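Local structure of N-acetyltransferase (Staphylococcus aureus subsp. aureus, 4LUA) at residues 17-22 / 42-47; 27-32 / 89-94. The protein is a GNAT-family N-acetyltransferase that probably transfers an acetyl group from acetyl-coenzyme A to an amino group of its substrate. All coordinates share one frame; numbering follows the deposited sequence. Where two conformers were deposited one is given.

Interactions 1 and 2 are both largely buried and share a starting element, since helix 15-25 carries segment 17-22 and leads into the loop of 27-32. Interaction 1 sets this helix against helix 41-48 through hydrocarbon and aromatic side chains, and its only charged participant, Lys19, lies on the partly exposed flank. Interaction 2, nearer the centre of the chain, ties the loop to the end of strand 83-91 with backbone, carboxylate and amide bonds and a bridging water. The two meet where Val22 CG1 of 17-22 packs 3.5 Å from Phe90 CD2 of 89-94, so helix 15-25 and the end of strand 83-91 link the two contacts.

Interaction 1: 17-22 / 42-47; sequences EYKRLV and TLIHDI
Ile44 and Tyr18 carry most of this helix-helix contact, which covers 204 Å² in all, both sides summed. The local axes of 17-22 and 42-47 pass 10.8 Å apart, with their N-to-C directions 126° apart, so side chains rather than backbones fill the interface. On the tight side, Tyr18 projects toward the second helix with CG anti to its backbone N (chi1 -177°). Ile44 crosses the ring obliquely and touches it with two branches: CG2 lies 3.7 Å from Tyr18 CD2, whereas the terminal Ile44 CD1 sits at the ring edge, in its plane, 3.9 Å from the same CD2. Farther out, Ile47 meets the phenol end at about a right angle. Its CG1 stands between the backbone N and carbonyl carbon (chi1 66°), and CD1 beyond it comes to 3.4 Å from Tyr18 OH and 3.7 Å from Tyr18 CZ. All three side chains are buried. Strand residues floor the same layer: Val57, Thr69 and Tyr88 touch Tyr18, and Val57 and Tyr88 also touch Ile47.

The other partners of Ile44 bury far less. Val22 CG2 approaches Ile44 CD1 only to 4.2 Å, a marginal touch. Lys19 has 22 Å² covered, against 85 Å² for Ile44 and 58 Å² for Tyr18; its CB still touches closely, 3.7 Å from Ile44 CD1, but the extended chain beyond leads away from segment 42-47. On this partly exposed flank NZ forms a salt bridge with Asp41, the residue just before that segment. The two helices that link strand 6-9 to strand 55-62 in the chain, packed on one face of the antiparallel sheet, are the arrangement of the N-terminal half of the GNAT acetyltransferase fold.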
ATOM      1  N   GLU A  17       2.542  15.698  -7.286  1.00 30.40           N
ATOM      2  CA  GLU A  17       1.271  15.019  -7.467  0.61 28.89           C
ATOM      3  C   GLU A  17       1.065  13.997  -6.345  1.00 27.56           C
ATOM      4  O   GLU A  17      -0.076  13.830  -5.817  1.00 27.05           O
ATOM      5  CB  GLU A  17       1.233  14.375  -8.864  0.61 27.97           C
ATOM      6  CG  GLU A  17       1.169  15.396 -10.045  0.61 38.03           C
ATOM      7  CD  GLU A  17       2.472  16.167 -10.350  0.61 44.62           C
ATOM      8  OE1 GLU A  17       3.601  15.670 -10.069  0.61 30.88           O
ATOM      9  OE2 GLU A  17       2.361  17.290 -10.914  0.61 50.15           O
ATOM     10  N   TYR A  18       2.159  13.340  -5.959  1.00 27.23           N
ATOM     11  CA  TYR A  18       2.035  12.288  -4.957  1.00 26.15           C
ATOM     12  C   TYR A  18       1.589  13.005  -3.703  1.00 27.23           C
ATOM     13  O   TYR A  18       0.658  12.570  -2.975  1.00 26.62           O
ATOM     14  CB  TYR A  18       3.372  11.580  -4.780  1.00 26.05           C
ATOM     15  CG  TYR A  18       3.310  10.414  -3.806  1.00 25.12           C
ATOM     16  CD1 TYR A  18       3.110   9.134  -4.260  1.00 23.64           C
ATOM     17  CD2 TYR A  18       3.490  10.635  -2.441  1.00 26.03           C
ATOM     18  CE1 TYR A  18       3.053   8.085  -3.357  1.00 23.05           C
ATOM     19  CE2 TYR A  18       3.455   9.607  -1.538  1.00 25.47           C
ATOM     20  CZ  TYR A  18       3.235   8.322  -2.009  1.00 23.96           C
ATOM     21  OH  TYR A  18       3.152   7.253  -1.105  1.00 24.09           O
ATOM     22  N   LYS A  19       2.217  14.150  -3.454  1.00 29.09           N
ATOM     23  CA  LYS A  19       1.995  14.749  -2.159  1.00 33.04           C
ATOM     24  C   LYS A  19       0.564  15.279  -2.143  1.00 30.60           C
ATOM     25  O   LYS A  19      -0.126  15.187  -1.098  1.00 31.15           O
ATOM     26  CB  LYS A  19       3.015  15.885  -1.928  1.00 32.67           C
ATOM     27  CG  LYS A  19       2.856  16.588  -0.591  1.00 34.49           C
ATOM     28  CD  LYS A  19       3.993  17.611  -0.375  1.00 36.89           C
ATOM     29  CE  LYS A  19       3.571  18.576   0.681  1.00 39.08           C
ATOM     30  NZ  LYS A  19       4.601  19.628   0.921  1.00 41.73           N
ATOM     31  N   ARG A  20       0.064  15.694  -3.318  1.00 30.49           N
ATOM     32  CA  ARG A  20      -1.299  16.204  -3.344  1.00 30.86           C
ATOM     33  C   ARG A  20      -2.262  15.051  -3.078  1.00 29.04           C
ATOM     34  O   ARG A  20      -3.264  15.223  -2.354  1.00 29.89           O
ATOM     35  CB  ARG A  20      -1.595  16.828  -4.697  1.00 31.29           C
ATOM     36  CG  ARG A  20      -3.007  17.365  -4.898  1.00 43.29           C
ATOM     37  CD  ARG A  20      -3.124  17.935  -6.321  1.00 53.53           C
ATOM     38  NE  ARG A  20      -1.953  18.762  -6.669  1.00 64.07           N
ATOM     39  CZ  ARG A  20      -1.128  18.536  -7.702  1.00 69.81           C
ATOM     40  NH1 ARG A  20      -1.343  17.506  -8.527  1.00 67.13           N
ATOM     41  NH2 ARG A  20      -0.083  19.344  -7.916  1.00 68.44           N
ATOM     42  N   LEU A  21      -1.961  13.885  -3.641  1.00 27.25           N
ATOM     43  CA  LEU A  21      -2.926  12.789  -3.447  1.00 25.72           C
ATOM     44  C   LEU A  21      -2.969  12.360  -1.986  1.00 25.83           C
ATOM     45  O   LEU A  21      -4.064  12.187  -1.357  1.00 26.52           O
ATOM     46  CB  LEU A  21      -2.508  11.569  -4.274  1.00 24.06           C
ATOM     47  CG  LEU A  21      -3.282  10.271  -3.987  1.00 22.61           C
ATOM     48  CD1 LEU A  21      -4.682  10.385  -4.614  1.00 22.39           C
ATOM     49  CD2 LEU A  21      -2.473   9.076  -4.570  1.00 22.16           C
ATOM     50  N   VAL A  22      -1.783  12.102  -1.432  1.00 26.06           N
ATOM     51  CA  VAL A  22      -1.771  11.519  -0.091  1.00 26.20           C
ATOM     52  C   VAL A  22      -2.279  12.490   0.964  1.00 28.01           C
ATOM     53  O   VAL A  22      -2.932  12.046   1.936  1.00 32.29           O
ATOM     54  CB  VAL A  22      -0.427  10.865   0.328  1.00 26.16           C
ATOM     55  CG1 VAL A  22       0.008   9.754  -0.729  1.00 25.10           C
ATOM     56  CG2 VAL A  22       0.654  11.929   0.510  1.00 27.89           C
ATOM     57  N   THR A  42      10.165  14.574   3.590  1.00 47.33           N
ATOM     58  CA  THR A  42      11.369  13.751   3.567  1.00 48.57           C
ATOM     59  C   THR A  42      11.016  12.312   3.199  1.00 44.81           C
ATOM     60  O   THR A  42      11.676  11.696   2.355  1.00 42.99           O
ATOM     61  CB  THR A  42      12.096  13.781   4.903  1.00 51.92           C
ATOM     62  OG1 THR A  42      12.536  15.120   5.145  1.00 49.39           O
ATOM     63  CG2 THR A  42      13.312  12.871   4.864  1.00 55.30           C
ATOM     64  N   LEU A  43       9.963  11.795   3.820  1.00 45.23           N
ATOM     65  CA  LEU A  43       9.485  10.442   3.531  1.00 39.62           C
ATOM     66  C   LEU A  43       9.113  10.261   2.057  1.00 40.30           C
ATOM     67  O   LEU A  43       9.534   9.272   1.409  1.00 35.61           O
ATOM     68  CB  LEU A  43       8.286  10.109   4.418  1.00 37.51           C
ATOM     69  CG  LEU A  43       7.764   8.669   4.281  1.00 41.19           C
ATOM     70  CD1 LEU A  43       8.837   7.571   4.456  1.00 43.11           C
ATOM     71  CD2 LEU A  43       6.590   8.433   5.215  1.00 35.73           C
ATOM     72  N   ILE A  44       8.307  11.190   1.541  1.00 34.40           N
ATOM     73  CA  ILE A  44       7.882  11.146   0.153  1.00 33.25           C
ATOM     74  C   ILE A  44       9.126  11.112  -0.746  1.00 34.67           C
ATOM     75  O   ILE A  44       9.259  10.248  -1.624  1.00 33.56           O
ATOM     76  CB  ILE A  44       6.919  12.328  -0.189  1.00 34.87           C
ATOM     77  CG1 ILE A  44       5.619  12.241   0.642  1.00 32.61           C
ATOM     78  CG2 ILE A  44       6.603  12.399  -1.714  1.00 33.17           C
ATOM     79  CD1 ILE A  44       4.561  13.311   0.250  1.00 33.14           C
ATOM     80  N   HIS A  45      10.070  12.045  -0.508  1.00 37.54           N
ATOM     81  CA  HIS A  45      11.288  12.007  -1.304  1.00 39.37           C
ATOM     82  C   HIS A  45      12.020  10.662  -1.241  1.00 38.87           C
ATOM     83  O   HIS A  45      12.460  10.125  -2.273  1.00 38.60           O
ATOM     84  CB  HIS A  45      12.272  13.131  -0.896  1.00 42.77           C
ATOM     85  CG  HIS A  45      13.546  13.129  -1.692  1.00 46.85           C
ATOM     86  ND1 HIS A  45      14.757  12.713  -1.167  1.00 51.45           N
ATOM     87  CD2 HIS A  45      13.796  13.483  -2.977  1.00 46.03           C
ATOM     88  CE1 HIS A  45      15.692  12.810  -2.098  1.00 54.83           C
ATOM     89  NE2 HIS A  45      15.138  13.278  -3.205  1.00 53.28           N
ATOM     90  N   ASP A  46      12.141  10.126  -0.030  1.00 38.29           N
ATOM     91  CA  ASP A  46      12.870   8.895   0.196  1.00 38.00           C
ATOM     92  C   ASP A  46      12.231   7.716  -0.553  1.00 35.32           C
ATOM     93  O   ASP A  46      12.944   6.890  -1.128  1.00 40.53           O
ATOM     94  CB  ASP A  46      12.947   8.576   1.693  1.00 38.17           C
ATOM     95  CG  ASP A  46      13.873   9.544   2.466  1.00 49.27           C
ATOM     96  OD1 ASP A  46      14.688  10.272   1.833  1.00 50.82           O
ATOM     97  OD2 ASP A  46      13.791   9.557   3.720  1.00 50.78           O
ATOM     98  N   ILE A  47      10.903   7.645  -0.580  1.00 33.02           N
ATOM     99  CA  ILE A  47      10.303   6.500  -1.293  1.00 30.62           C
ATOM    100  C   ILE A  47      10.346   6.686  -2.809  1.00 30.74           C
ATOM    101  O   ILE A  47      10.485   5.696  -3.566  1.00 29.87           O
ATOM    102  CB  ILE A  47       8.888   6.120  -0.793  1.00 34.24           C
ATOM    103  CG1 ILE A  47       7.867   7.221  -1.083  1.00 30.76           C
ATOM    104  CG2 ILE A  47       8.929   5.731   0.698  1.00 37.72           C
ATOM    105  CD1 ILE A  47       6.460   6.677  -1.040  1.00 30.38           C
TER

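Interaction 2: 27-32 / 89-94; sequences EEFTQD and NFVTNN
Phe29 joins its loop to Asn89 by backbone and side chain at once, at the edge of strand 83-91, one of the two outer strands of the N-terminal sheet in this GNAT fold. Phe29 N donates to Asn89 O over 2.8 Å with an N-H...O angle of 175°. The neighbouring Thr30 bonds through its backbone to Val123 of strand 117-123, so the loop spans the gap between the two sheets. A type I turn from Glu28 to Gln31 shapes it.

Of the residues, Phe29 has the most surface buried, then Asn94 and Asn89. Phe29 CG is anti to the backbone N (chi1 -176°), and the ring runs beside the Asn89 side chain, pointing the same way; Asn89 OD1 lies 3.4 Å from Phe29 CB and is itself bonded by Asn99. Asn94 reaches the ring from its edge, OD1 lying near the ring plane and 3.4 Å from Phe29 CD1, with the amide turned almost perpendicular. Its ND2 donates to Glu27 OE2 at 3.2 Å, a bent bond (141°) that meets the carboxylate from above its plane. Asn94 belongs to the turn between the strand and helix 96-112, the place where GNAT enzymes commonly bind the coenzyme A pyrophosphate; a glycerol lies close to its side chain.

Glu28 secures the other end of the contact. Its CG packs over one face of Phe90, 4.0 Å from the ring centroid. OE1 accepts from both Thr30 OG1 and Thr30 N, which steadies the carboxylate while OE2 receives Asn89 N at 2.9 Å. Between the segments, one water donates to Glu27 O and to Asn94 OD1 and accepts from Val91 N.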
ATOM      1  N   GLU A  27      -6.507   9.139   4.544  1.00 24.79           N
ATOM      2  CA  GLU A  27      -6.691   7.809   5.127  1.00 23.01           C
ATOM      3  C   GLU A  27      -5.956   6.751   4.282  1.00 21.65           C
ATOM      4  O   GLU A  27      -6.209   6.573   3.065  1.00 22.13           O
ATOM      5  CB  GLU A  27      -8.184   7.472   5.151  1.00 22.03           C
ATOM      6  CG  GLU A  27      -8.530   6.118   5.720  1.00 22.85           C
ATOM      7  CD  GLU A  27     -10.036   5.802   5.699  1.00 25.50           C
ATOM      8  OE1 GLU A  27     -10.854   6.748   5.585  1.00 35.48           O
ATOM      9  OE2 GLU A  27     -10.352   4.600   5.802  1.00 27.07           O
ATOM     10  N   GLU A  28      -5.061   6.020   4.929  1.00 21.14           N
ATOM     11  CA  GLU A  28      -4.381   4.890   4.270  1.00 19.74           C
ATOM     12  C   GLU A  28      -5.306   3.670   4.313  1.00 17.69           C
ATOM     13  O   GLU A  28      -5.961   3.428   5.325  1.00 17.30           O
ATOM     14  CB  GLU A  28      -3.079   4.594   5.031  1.00 20.08           C
ATOM     15  CG  GLU A  28      -1.956   3.942   4.222  1.00 19.58           C
ATOM     16  CD  GLU A  28      -1.993   2.429   4.232  1.00 17.47           C
ATOM     17  OE1 GLU A  28      -2.827   1.842   4.902  1.00 16.38           O
ATOM     18  OE2 GLU A  28      -1.129   1.837   3.521  1.00 18.18           O
ATOM     19  N   PHE A  29      -5.372   2.930   3.189  1.00 16.47           N
ATOM     20  CA  PHE A  29      -6.415   1.887   3.042  1.00 14.64           C
ATOM     21  C   PHE A  29      -6.410   0.797   4.126  1.00 13.65           C
ATOM     22  O   PHE A  29      -7.490   0.257   4.423  1.00 13.16           O
ATOM     23  CB  PHE A  29      -6.158   1.240   1.653  1.00 13.71           C
ATOM     24  CG  PHE A  29      -7.193   0.201   1.266  1.00 12.21           C
ATOM     25  CD1 PHE A  29      -8.360   0.600   0.651  1.00 17.84           C
ATOM     26  CD2 PHE A  29      -6.940  -1.142   1.500  1.00 14.33           C
ATOM     27  CE1 PHE A  29      -9.330  -0.396   0.246  1.00 16.44           C
ATOM     28  CE2 PHE A  29      -7.904  -2.107   1.127  1.00 16.92           C
ATOM     29  CZ  PHE A  29      -9.056  -1.714   0.509  1.00 14.83           C
ATOM     30  N   THR A  30      -5.246   0.484   4.684  1.00 13.43           N
ATOM     31  CA  THR A  30      -5.171  -0.556   5.727  1.00 12.25           C
ATOM     32  C   THR A  30      -5.113  -0.006   7.109  1.00 17.60           C
ATOM     33  O   THR A  30      -5.010  -0.798   8.056  1.00 16.07           O
ATOM     34  CB  THR A  30      -3.893  -1.435   5.544  1.00 12.79           C
ATOM     35  OG1 THR A  30      -2.684  -0.664   5.685  1.00 16.19           O
ATOM     36  CG2 THR A  30      -3.907  -2.044   4.126  1.00 13.90           C
ATOM     37  N   GLN A  31      -5.190   1.324   7.288  1.00 15.19           N
ATOM     38  CA  GLN A  31      -5.100   1.898   8.629  1.00 16.42           C
ATOM     39  C   GLN A  31      -6.465   2.398   9.087  1.00 17.96           C
ATOM     40  O   GLN A  31      -7.495   1.818   8.711  1.00 17.24           O
ATOM     41  CB  GLN A  31      -4.028   2.981   8.684  1.00 18.39           C
ATOM     42  CG  GLN A  31      -2.698   2.369   8.290  1.00 18.14           C
ATOM     43  CD  GLN A  31      -1.528   3.343   8.238  1.00 22.03           C
ATOM     44  OE1 GLN A  31      -1.647   4.586   8.381  1.00 23.78           O
ATOM     45  NE2 GLN A  31      -0.345   2.752   7.988  1.00 26.92           N
ATOM     46  N   ASP A  32      -6.522   3.412   9.945  1.00 18.43           N
ATOM     47  CA  ASP A  32      -7.807   3.778  10.515  1.00 18.72           C
ATOM     48  C   ASP A  32      -8.413   5.004   9.821  1.00 19.96           C
ATOM     49  O   ASP A  32      -7.713   5.841   9.253  1.00 21.94           O
ATOM     50  CB  ASP A  32      -7.580   4.064  12.018  1.00 19.81           C
ATOM     51  CG  ASP A  32      -8.839   4.497  12.744  1.00 22.50           C
ATOM     52  OD1 ASP A  32      -9.675   3.590  13.025  1.00 23.78           O
ATOM     53  OD2 ASP A  32      -8.998   5.718  13.098  1.00 23.13           O
ATOM     54  N   ASN A  89      -0.560   2.837   0.913  1.00 13.21           N
ATOM     55  CA  ASN A  89      -1.642   2.572  -0.068  1.00 12.70           C
ATOM     56  C   ASN A  89      -2.737   3.581   0.196  1.00 13.88           C
ATOM     57  O   ASN A  89      -3.485   3.479   1.190  1.00 13.80           O
ATOM     58  CB  ASN A  89      -2.102   1.132   0.162  1.00 13.86           C
ATOM     59  CG  ASN A  89      -3.217   0.638  -0.812  1.00 13.31           C
ATOM     60  OD1 ASN A  89      -3.951  -0.286  -0.459  1.00 13.33           O
ATOM     61  ND2 ASN A  89      -3.389   1.278  -1.983  1.00 13.96           N
ATOM     62  N   PHE A  90      -2.804   4.617  -0.653  1.00 13.48           N
ATOM     63  CA  PHE A  90      -3.858   5.637  -0.538  1.00 14.81           C
ATOM     64  C   PHE A  90      -4.679   5.598  -1.796  1.00 16.01           C
ATOM     65  O   PHE A  90      -4.124   5.681  -2.905  1.00 15.40           O
ATOM     66  CB  PHE A  90      -3.200   7.042  -0.396  1.00 16.74           C
ATOM     67  CG  PHE A  90      -2.417   7.199   0.879  1.00 14.75           C
ATOM     68  CD1 PHE A  90      -3.000   7.699   2.027  1.00 16.67           C
ATOM     69  CD2 PHE A  90      -1.070   6.849   0.897  1.00 16.33           C
ATOM     70  CE1 PHE A  90      -2.266   7.838   3.234  1.00 18.73           C
ATOM     71  CE2 PHE A  90      -0.326   6.986   2.085  1.00 16.00           C
ATOM     72  CZ  PHE A  90      -0.910   7.485   3.242  1.00 18.00           C
ATOM     73  N   VAL A  91      -6.001   5.457  -1.643  1.00 14.50           N
ATOM     74  CA  VAL A  91      -6.868   5.256  -2.809  1.00 15.02           C
ATOM     75  C   VAL A  91      -8.022   6.248  -2.708  1.00 16.77           C
ATOM     76  O   VAL A  91      -8.697   6.275  -1.678  1.00 17.99           O
ATOM     77  CB  VAL A  91      -7.502   3.864  -2.750  1.00 18.19           C
ATOM     78  CG1 VAL A  91      -8.307   3.619  -4.029  1.00 16.75           C
ATOM     79  CG2 VAL A  91      -6.468   2.810  -2.477  1.00 22.94           C
ATOM     80  N   THR A  92      -8.248   7.075  -3.741  1.00 16.10           N
ATOM     81  CA  THR A  92      -9.377   8.006  -3.727  1.00 16.44           C
ATOM     82  C   THR A  92     -10.666   7.230  -3.452  1.00 16.32           C
ATOM     83  O   THR A  92     -10.917   6.213  -4.074  1.00 19.47           O
ATOM     84  CB  THR A  92      -9.445   8.787  -5.042  1.00 20.18           C
ATOM     85  OG1 THR A  92      -8.240   9.558  -5.155  1.00 22.90           O
ATOM     86  CG2 THR A  92     -10.650   9.770  -4.987  1.00 23.22           C
ATOM     87  N   ASN A  93     -11.452   7.737  -2.487  1.00 20.93           N
ATOM     88  CA  ASN A  93     -12.741   7.125  -2.090  1.00 21.19           C
ATOM     89  C   ASN A  93     -12.612   5.680  -1.581  1.00 22.53           C
ATOM     90  O   ASN A  93     -13.632   4.973  -1.515  1.00 21.56           O
ATOM     91  CB  ASN A  93     -13.734   7.102  -3.270  1.00 22.42           C
ATOM     92  CG  ASN A  93     -14.039   8.490  -3.851  1.00 32.68           C
ATOM     93  OD1 ASN A  93     -14.101   9.467  -3.120  1.00 38.93           O
ATOM     94  ND2 ASN A  93     -14.244   8.564  -5.181  1.00 40.45           N
ATOM     95  N   ASN A  94     -11.409   5.223  -1.217  1.00 20.07           N
ATOM     96  CA  ASN A  94     -11.184   3.797  -0.879  1.00 18.19           C
ATOM     97  C   ASN A  94     -11.802   2.848  -1.883  1.00 21.61           C
ATOM     98  O   ASN A  94     -12.361   1.762  -1.537  1.00 23.55           O
ATOM     99  CB  ASN A  94     -11.721   3.431   0.511  1.00 22.72           C
ATOM    100  CG  ASN A  94     -10.691   3.643   1.621  1.00 18.00           C
ATOM    101  OD1 ASN A  94      -9.487   3.732   1.367  1.00 18.17           O
ATOM    102  ND2 ASN A  94     -11.157   3.616   2.866  1.00 20.63           N
TER
HETATM  103  O   HOH W   1      -6.919   4.850   1.021  1.00 15.89           O